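Local coordinates for protein ATP-dependent 6-phosphofructokinase subunit beta (Saccharomyces cerevisiae, PDB 3O8O) that catalyses the ATP-dependent phosphorylation of fructose 6-phosphate to fructose 1,6-bisphosphate, the first committing step of glycolysis, under allosteric control, at residues F494-E498 / T737-M743; Q568-S572 / S627-S631. All coordinates share one frame; numbering follows the deposited sequence.

Contact 1 (F494-E498 / T737-M743); sequences FEAFE and TEVSMRM. With FDP (2,6-di-O-phosphono-beta-D-fructofuranose), chain L.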
loop_
_atom_site.group_PDB
_atom_site.type_symbol
_atom_site.label_atom_id
_atom_site.label_comp_id
_atom_site.label_asym_id
_atom_site.label_seq_id
_atom_site.Cartn_x
_atom_site.Cartn_y
_atom_site.Cartn_z
ATOM N N PHE B 494 12.517 -23.516 4.207
ATOM C CA PHE B 494 13.228 -23.000 5.360
ATOM C C PHE B 494 12.550 -23.228 6.685
ATOM O O PHE B 494 13.211 -23.186 7.723
ATOM C CB PHE B 494 13.526 -21.518 5.237
ATOM C CG PHE B 494 14.677 -21.078 6.092
ATOM C CD1 PHE B 494 15.995 -21.271 5.666
ATOM C CD2 PHE B 494 14.459 -20.475 7.328
ATOM C CE1 PHE B 494 17.087 -20.853 6.478
ATOM C CE2 PHE B 494 15.545 -20.055 8.145
ATOM C CZ PHE B 494 16.857 -20.243 7.717
ATOM N N GLU B 495 11.241 -23.436 6.688
ATOM C CA GLU B 495 10.594 -23.685 7.964
ATOM C C GLU B 495 10.979 -25.091 8.371
ATOM O O GLU B 495 11.240 -25.375 9.536
ATOM C CB GLU B 495 9.087 -23.567 7.830
ATOM C CG GLU B 495 8.566 -22.196 8.168
ATOM C CD GLU B 495 9.301 -21.084 7.429
ATOM O OE1 GLU B 495 10.393 -20.665 7.886
ATOM O OE2 GLU B 495 8.775 -20.633 6.389
ATOM N N ALA B 496 11.026 -25.966 7.380
ATOM C CA ALA B 496 11.386 -27.348 7.599
ATOM C C ALA B 496 12.868 -27.410 7.993
ATOM O O ALA B 496 13.310 -28.354 8.626
ATOM C CB ALA B 496 11.104 -28.149 6.329
ATOM N N PHE B 497 13.634 -26.397 7.618
ATOM C CA PHE B 497 15.045 -26.346 7.981
ATOM C C PHE B 497 15.007 -26.073 9.476
ATOM O O PHE B 497 15.497 -26.862 10.268
ATOM C CB PHE B 497 15.730 -25.186 7.255
ATOM C CG PHE B 497 17.212 -25.071 7.503
ATOM C CD1 PHE B 497 18.090 -26.026 7.004
ATOM C CD2 PHE B 497 17.746 -23.935 8.113
ATOM C CE1 PHE B 497 19.476 -25.841 7.094
ATOM C CE2 PHE B 497 19.137 -23.746 8.204
ATOM C CZ PHE B 497 19.998 -24.697 7.691
ATOM N N GLU B 498 14.395 -24.951 9.841
ATOM C CA GLU B 498 14.253 -24.532 11.223
ATOM C C GLU B 498 13.745 -25.680 12.078
ATOM O O GLU B 498 14.185 -25.849 13.223
ATOM C CB GLU B 498 13.267 -23.373 11.310
ATOM C CG GLU B 498 12.998 -22.882 12.706
ATOM C CD GLU B 498 14.199 -22.179 13.272
ATOM O OE1 GLU B 498 14.866 -21.481 12.486
ATOM O OE2 GLU B 498 14.476 -22.304 14.488
ATOM N N THR B 737 24.206 -20.152 7.629
ATOM C CA THR B 737 22.877 -19.625 7.438
ATOM C C THR B 737 22.745 -18.190 7.885
ATOM O O THR B 737 23.410 -17.752 8.815
ATOM C CB THR B 737 21.847 -20.462 8.191
ATOM O OG1 THR B 737 21.888 -21.804 7.696
ATOM C CG2 THR B 737 20.445 -19.905 7.985
ATOM N N GLU B 738 21.885 -17.459 7.189
ATOM C CA GLU B 738 21.584 -16.077 7.511
ATOM C C GLU B 738 20.116 -16.134 7.972
ATOM O O GLU B 738 19.265 -15.391 7.513
ATOM C CB GLU B 738 21.759 -15.223 6.262
ATOM C CG GLU B 738 21.333 -13.783 6.424
ATOM C CD GLU B 738 22.055 -13.085 7.556
ATOM O OE1 GLU B 738 23.299 -12.947 7.457
ATOM O OE2 GLU B 738 21.375 -12.679 8.542
ATOM N N VAL B 739 19.853 -17.072 8.876
ATOM C CA VAL B 739 18.531 -17.337 9.447
ATOM C C VAL B 739 17.598 -16.118 9.553
ATOM O O VAL B 739 16.382 -16.227 9.349
ATOM C CB VAL B 739 18.704 -18.040 10.850
ATOM C CG1 VAL B 739 19.826 -17.400 11.626
ATOM C CG2 VAL B 739 17.434 -17.949 11.648
ATOM N N SER B 740 18.179 -14.962 9.861
ATOM C CA SER B 740 17.407 -13.740 9.993
ATOM C C SER B 740 16.583 -13.465 8.749
ATOM O O SER B 740 15.518 -12.879 8.835
ATOM C CB SER B 740 18.338 -12.559 10.248
ATOM O OG SER B 740 17.655 -11.338 10.010
ATOM N N MET B 741 17.099 -13.895 7.597
ATOM C CA MET B 741 16.467 -13.703 6.291
ATOM C C MET B 741 16.149 -15.005 5.555
ATOM O O MET B 741 16.079 -15.039 4.328
ATOM C CB MET B 741 17.374 -12.878 5.399
ATOM C CG MET B 741 17.801 -11.588 6.002
ATOM S SD MET B 741 18.473 -10.590 4.710
ATOM C CE MET B 741 16.984 -9.777 4.177
ATOM N N ARG B 742 15.965 -16.076 6.309
ATOM C CA ARG B 742 15.638 -17.383 5.755
ATOM C C ARG B 742 16.389 -17.825 4.524
ATOM O O ARG B 742 15.773 -18.240 3.555
ATOM C CB ARG B 742 14.139 -17.507 5.461
ATOM C CG ARG B 742 13.235 -17.322 6.670
ATOM C CD ARG B 742 11.918 -17.982 6.412
ATOM N NE ARG B 742 11.551 -17.721 5.042
ATOM C CZ ARG B 742 10.906 -18.571 4.264
ATOM N NH1 ARG B 742 10.622 -18.232 3.007
ATOM N NH2 ARG B 742 10.548 -19.749 4.741
ATOM N N MET B 743 17.712 -17.741 4.548
ATOM C CA MET B 743 18.488 -18.228 3.419
ATOM C C MET B 743 19.989 -18.252 3.622
ATOM O O MET B 743 20.522 -17.583 4.496
ATOM C CB MET B 743 18.137 -17.468 2.168
ATOM C CG MET B 743 18.761 -16.150 1.986
ATOM S SD MET B 743 18.090 -15.796 0.356
ATOM C CE MET B 743 19.080 -16.837 -0.723
HETATM P P1 FDP L . 9.537 -19.492 0.669
HETATM O O1P FDP L . 9.792 -20.254 1.911
HETATM O O2P FDP L . 10.153 -20.238 -0.616
HETATM O O3P FDP L . 10.231 -18.039 0.712
HETATM O O1 FDP L . 8.043 -17.161 -2.647
HETATM C C1 FDP L . 8.474 -17.652 -1.374
HETATM C C2 FDP L . 7.485 -18.691 -0.842
HETATM O O2 FDP L . 7.967 -19.299 0.362
HETATM C C3 FDP L . 7.189 -19.737 -1.919
HETATM O O3 FDP L . 7.738 -20.989 -1.502
HETATM C C4 FDP L . 5.666 -19.814 -1.899
HETATM O O4 FDP L . 5.212 -20.149 -3.213
HETATM C C5 FDP L . 5.336 -18.359 -1.589
HETATM O O5 FDP L . 6.241 -18.059 -0.520
HETATM C C6 FDP L . 3.903 -18.116 -1.109
HETATM O O6 FDP L . 3.701 -18.689 0.186
HETATM P P2 FDP L . 2.461 -18.234 1.106
HETATM O O4P FDP L . 2.577 -18.756 2.485
HETATM O O5P FDP L . 2.397 -16.628 1.067
HETATM O O6P FDP L . 1.143 -18.756 0.345
#

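Contact 2 (Q568-S572 / S627-S631); sequences QGGNS and STNAS. With FDP (2,6-di-O-phosphono-beta-D-fructofuranose), chain L.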
loop_
_atom_site.group_PDB
_atom_site.type_symbol
_atom_site.label_atom_id
_atom_site.label_comp_id
_atom_site.label_asym_id
_atom_site.label_seq_id
_atom_site.Cartn_x
_atom_site.Cartn_y
_atom_site.Cartn_z
ATOM N N GLN B 568 8.802 -14.679 -7.525
ATOM C CA GLN B 568 8.891 -15.182 -6.164
ATOM C C GLN B 568 10.290 -15.554 -5.781
ATOM O O GLN B 568 11.225 -15.343 -6.548
ATOM C CB GLN B 568 7.978 -16.385 -5.969
ATOM C CG GLN B 568 6.546 -15.977 -5.674
ATOM C CD GLN B 568 5.626 -17.145 -5.400
ATOM O OE1 GLN B 568 4.413 -16.980 -5.262
ATOM N NE2 GLN B 568 6.197 -18.336 -5.323
ATOM N N GLY B 569 10.437 -16.080 -4.577
ATOM C CA GLY B 569 11.740 -16.487 -4.139
ATOM C C GLY B 569 12.209 -15.783 -2.894
ATOM O O GLY B 569 13.390 -15.859 -2.550
ATOM N N GLY B 570 11.321 -15.089 -2.203
ATOM C CA GLY B 570 11.757 -14.411 -0.995
ATOM C C GLY B 570 13.039 -13.591 -1.152
ATOM O O GLY B 570 13.109 -12.646 -1.955
ATOM N N ASN B 571 14.069 -13.926 -0.394
ATOM C CA ASN B 571 15.293 -13.168 -0.507
ATOM C C ASN B 571 16.280 -13.798 -1.471
ATOM O O ASN B 571 17.434 -13.333 -1.580
ATOM C CB ASN B 571 15.955 -13.022 0.859
ATOM C CG ASN B 571 15.155 -12.174 1.810
ATOM O OD1 ASN B 571 14.634 -11.132 1.439
ATOM N ND2 ASN B 571 15.075 -12.604 3.046
ATOM N N SER B 572 15.847 -14.852 -2.155
ATOM C CA SER B 572 16.708 -15.540 -3.104
ATOM C C SER B 572 16.399 -15.185 -4.551
ATOM O O SER B 572 15.282 -15.406 -5.031
ATOM C CB SER B 572 16.590 -17.045 -2.938
ATOM O OG SER B 572 17.251 -17.686 -4.014
ATOM N N SER B 627 12.285 -9.798 -8.664
ATOM C CA SER B 627 11.977 -10.537 -7.465
ATOM C C SER B 627 11.328 -9.487 -6.559
ATOM O O SER B 627 11.832 -8.365 -6.460
ATOM C CB SER B 627 13.263 -11.032 -6.795
ATOM O OG SER B 627 13.767 -12.219 -7.403
ATOM N N THR B 628 10.226 -9.837 -5.901
ATOM C CA THR B 628 9.554 -8.904 -5.005
ATOM C C THR B 628 10.490 -8.287 -3.959
ATOM O O THR B 628 10.471 -7.072 -3.742
ATOM C CB THR B 628 8.421 -9.581 -4.256
ATOM O OG1 THR B 628 7.562 -10.232 -5.200
ATOM C CG2 THR B 628 7.636 -8.579 -3.461
ATOM N N ASN B 629 11.312 -9.115 -3.316
ATOM C CA ASN B 629 12.208 -8.600 -2.290
ATOM C C ASN B 629 13.346 -7.813 -2.864
ATOM O O ASN B 629 14.234 -7.361 -2.135
ATOM C CB ASN B 629 12.718 -9.725 -1.400
ATOM C CG ASN B 629 11.650 -10.222 -0.447
ATOM O OD1 ASN B 629 10.462 -9.890 -0.600
ATOM N ND2 ASN B 629 12.051 -11.027 0.536
ATOM N N ALA B 630 13.326 -7.640 -4.182
ATOM C CA ALA B 630 14.360 -6.822 -4.799
ATOM C C ALA B 630 14.160 -5.354 -4.361
ATOM O O ALA B 630 15.070 -4.553 -4.461
ATOM C CB ALA B 630 14.296 -6.946 -6.283
ATOM N N SER B 631 12.960 -5.017 -3.888
ATOM C CA SER B 631 12.665 -3.679 -3.384
ATOM C C SER B 631 11.360 -3.583 -2.616
ATOM O O SER B 631 10.297 -3.933 -3.157
ATOM C CB SER B 631 12.606 -2.656 -4.502
ATOM O OG SER B 631 12.130 -1.424 -3.961
HETATM P P1 FDP L . 9.537 -19.492 0.669
HETATM O O1P FDP L . 9.792 -20.254 1.911
HETATM O O2P FDP L . 10.153 -20.238 -0.616
HETATM O O3P FDP L . 10.231 -18.039 0.712
HETATM O O1 FDP L . 8.043 -17.161 -2.647
HETATM C C1 FDP L . 8.474 -17.652 -1.374
HETATM C C2 FDP L . 7.485 -18.691 -0.842
HETATM O O2 FDP L . 7.967 -19.299 0.362
HETATM C C3 FDP L . 7.189 -19.737 -1.919
HETATM O O3 FDP L . 7.738 -20.989 -1.502
HETATM C C4 FDP L . 5.666 -19.814 -1.899
HETATM O O4 FDP L . 5.212 -20.149 -3.213
HETATM C C5 FDP L . 5.336 -18.359 -1.589
HETATM O O5 FDP L . 6.241 -18.059 -0.520
HETATM C C6 FDP L . 3.903 -18.116 -1.109
HETATM O O6 FDP L . 3.701 -18.689 0.186
HETATM P P2 FDP L . 2.461 -18.234 1.106
HETATM O O4P FDP L . 2.577 -18.756 2.485
HETATM O O5P FDP L . 2.397 -16.628 1.067
HETATM O O6P FDP L . 1.143 -18.756 0.345
#

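Contact 1 (F494-E498 / T737-M743)
Phe494 and Arg742 lie with their CA atoms 6.1 Å apart, where the first turn of helix 494-504 meets the loop after helix 729-736; toward Glu498 and Val739 the CA spacing opens to 8.6 Å, the two chains running in opposite senses. The Phe494 ring fills the join. With CG anti to the backbone N (chi1 -157°), it reaches against the loop so that Arg742 CA sits over its face, 3.5 Å from the ring centroid, in a CH-pi contact. Phe497 CB covers the opposite face off-centre, and Thr737 CG2 comes in the ring plane to Phe494 CZ at 3.6 Å. Beyond the ring, the Arg742 chain bends at CD (chi3 -40°) toward the 2-phosphate of FDP; its NH2 forms a salt bridge with Glu495 OE2 at 2.6 Å and a weak hydrogen bond to O1P. Glu495 OE2 also pairs with Arg465. With an alanine at Phe494, Arg742 CA, CB and CG would lose the ring they rest on, and the gap is likely to leave the arginine's reach to Glu495 less well set. This belongs to the allosteric fructose 2,6-bisphosphate site, where basic side chains gather round a phosphate.

Contact 2 (Q568-S572 / S627-S631)
Asn629 ND2 donates a hydrogen bond to Asn571 OD1 at 2.7 Å, the polar link between the loops that follow strands 561-567 and 622-627. The N-H points fairly straight at the oxygen (152°), but the donor stands well above the Asn571 carbonyl plane, and the two amides are turned 48° against each other. Asn571 starts out with its CB directed away from Asn629; CG lies beside its own backbone N (chi1 -67°), and the amide curls back to bring OD1 within reach. Beside this bond, Gly570 O lies against Asn629 CB at 3.0 Å; it is also near Asn629 ND2, but at an angle too poor for a hydrogen bond.

On the other side of the 568-572 loop is FDP. Gly569 N donates to its O1 at 3.3 Å, nearly straight, and Gln568 CB packs beside the same oxygen.

The loop owes its shape to a type II' turn from Gly569 to Ser572, closed by Ser572 N to Gly569 O. Glycine suits Gly570, which has the positive phi of the second position of that turn, and a side chain there would press on O3P of FDP. A side chain at Gly569 would collide with the carbonyl oxygen of Gln568. Farther out, Asn571 ND2 is held by Met741 O, Ser572 OG by Ser525 O, and Thr628 OG1 by Asp566 and Cys567 O.

Both ends of the Asn571 amide are therefore engaged, which should hold its rotation. The sugar is met here by a backbone N-H and neutral groups, with no charge from either segment, so recognition at this edge of the activator site probably depends largely on the shape of the glycine turn, which its neighbours hold in place.

Both contacts belong to the C-terminal regulatory domain, their centres 15 Å apart, and approach one FDP molecule, contact 1 at its 2-phosphate and contact 2 at its O1 hydroxymethyl arm. In sequence, both segments of contact 2 fall between the two segments of contact 1. Helix 494-504 follows strand 487-492 of the five-stranded mixed sheet, whereas 568-572 and 627-631 follow neighbouring strands of the four-stranded parallel sheet. The 737-743 segment bridges these halves: Met743 packs against Asn571 and Ser572. The activator pocket, shared with subunit alpha, is thus built from distant parts of the chain, consistent with a ligand that couples the two sheets.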